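Local coordinates for ATP-dependent Clp endopeptidase (Clostridium difficile, PDB 3FES), which probably serves as the N-terminal domain of a ClpC-type AAA+ unfoldase, receiving substrates or adaptors for ATP-driven unfolding and degradation, at residues L111-I115 and T135-L139. Residues are numbered along the deposited sequence; the frame is centred on the assembly and turned at random.
Sequences LLAII and TLAQL
Leu139 sends one methyl, CD2, into the groove between Leu111, Leu112 and Ile115, and the contact is built round that branch. The methyl reaches the opposing backbone itself: CD2 of Leu139 stands 3.4 Å from N of Leu112, and the side chain of Leu111 runs past that of Leu139 in the opposite direction, its CG 4.0 Å from the same CD2. Leu112 comes in at about a right angle to Leu139; although its CB sets off to the flank, its end turns back, bringing CD1 to 3.8 Å from CD2 of Leu139. One turn on, Ile115 carries CG1 beside its own backbone N (chi1 -67°) and reaches CD1 over to the other helix, 3.9 Å from CG2 of Thr135 and also against N of Leu136. Its other branch, CG2, meets CD1 of Leu136 at 4.1 Å. The two branches of Thr135 part ways: CG2 faces CD1 of Ile115 and, a little farther off, CD2 of Leu111, while OG1, beside the backbone N (chi1 -59°), bonds to the carbonyl O of Val131 one turn back, so the hydroxyl is satisfied within its own helix. Leu37 and Leu40 of helix 33-43 also touch Leu111, Ile47 of helix 47-55 touches Leu139, and Phe96 of helix 84-99 touches Leu112. The segment axes approach to 10.6 Å and run roughly antiparallel, at 151° between their N-to-C directions, a separation bridged mainly by leucine and isoleucine side chains and the methyl of Thr135. Such leucine- and isoleucine-lined packing joins helices 107-117 and 132-142 within the second Clp amino-terminal repeat of the all-helical Clp N-domain fold.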
# COMPACT_ATOMS: atom_id res chain seq x y z
N LEU A 111 -0.18 4.04 3.92
CA LEU A 111 -0.73 2.91 4.69
C LEU A 111 -1.90 3.38 5.58
O LEU A 111 -2.92 2.68 5.71
CB LEU A 111 0.40 2.21 5.51
CG LEU A 111 -0.06 0.96 6.29
CD1 LEU A 111 -0.71 -0.09 5.37
CD2 LEU A 111 1.17 0.35 7.07
N LEU A 112 -1.79 4.57 6.18
CA LEU A 112 -2.91 5.15 6.95
C LEU A 112 -4.20 5.21 6.09
O LEU A 112 -5.33 4.92 6.54
CB LEU A 112 -2.56 6.57 7.33
CG LEU A 112 -3.04 7.25 8.60
CD1 LEU A 112 -3.14 6.28 9.77
CD2 LEU A 112 -1.96 8.31 8.87
N ALA A 113 -4.00 5.64 4.86
CA ALA A 113 -5.10 5.81 3.90
C ALA A 113 -5.71 4.48 3.48
O ALA A 113 -6.95 4.39 3.35
CB ALA A 113 -4.54 6.57 2.66
N ILE A 114 -4.87 3.47 3.26
CA ILE A 114 -5.36 2.11 2.95
C ILE A 114 -6.30 1.68 4.06
O ILE A 114 -7.44 1.28 3.82
CB ILE A 114 -4.21 1.09 2.78
CG1 ILE A 114 -3.49 1.32 1.44
CG2 ILE A 114 -4.77 -0.36 2.74
CD1 ILE A 114 -2.22 0.45 1.28
N ILE A 115 -5.82 1.79 5.29
CA ILE A 115 -6.62 1.37 6.48
C ILE A 115 -7.92 2.16 6.63
O ILE A 115 -9.02 1.58 6.84
CB ILE A 115 -5.76 1.42 7.74
CG1 ILE A 115 -4.67 0.36 7.64
CG2 ILE A 115 -6.63 1.19 9.06
CD1 ILE A 115 -3.55 0.49 8.69
N THR A 135 -2.12 -3.55 12.88
CA THR A 135 -1.37 -2.76 11.87
C THR A 135 -1.59 -1.28 12.14
O THR A 135 -0.62 -0.52 12.16
CB THR A 135 -1.79 -3.16 10.43
OG1 THR A 135 -1.53 -4.55 10.24
CG2 THR A 135 -1.03 -2.37 9.39
N LEU A 136 -2.84 -0.88 12.35
CA LEU A 136 -3.14 0.50 12.73
C LEU A 136 -2.40 0.96 14.00
O LEU A 136 -1.86 2.06 14.02
CB LEU A 136 -4.63 0.69 12.88
CG LEU A 136 -5.05 2.12 13.20
CD1 LEU A 136 -4.60 3.08 12.13
CD2 LEU A 136 -6.56 2.13 13.39
N ALA A 137 -2.42 0.14 15.04
CA ALA A 137 -1.73 0.48 16.28
C ALA A 137 -0.23 0.68 16.04
O ALA A 137 0.33 1.66 16.50
CB ALA A 137 -1.97 -0.61 17.33
N GLN A 138 0.39 -0.25 15.32
CA GLN A 138 1.84 -0.23 15.09
C GLN A 138 2.21 0.99 14.24
O GLN A 138 3.24 1.64 14.45
CB GLN A 138 2.29 -1.50 14.34
CG GLN A 138 3.81 -1.58 14.16
CD GLN A 138 4.49 -1.88 15.46
OE1 GLN A 138 4.21 -2.91 16.07
NE2 GLN A 138 5.39 -0.98 15.92
N LEU A 139 1.35 1.29 13.28
CA LEU A 139 1.56 2.45 12.40
C LEU A 139 1.43 3.72 13.23
O LEU A 139 2.21 4.64 13.07
CB LEU A 139 0.55 2.47 11.25
CG LEU A 139 0.59 3.69 10.29
CD1 LEU A 139 1.95 3.91 9.63
CD2 LEU A 139 -0.56 3.57 9.22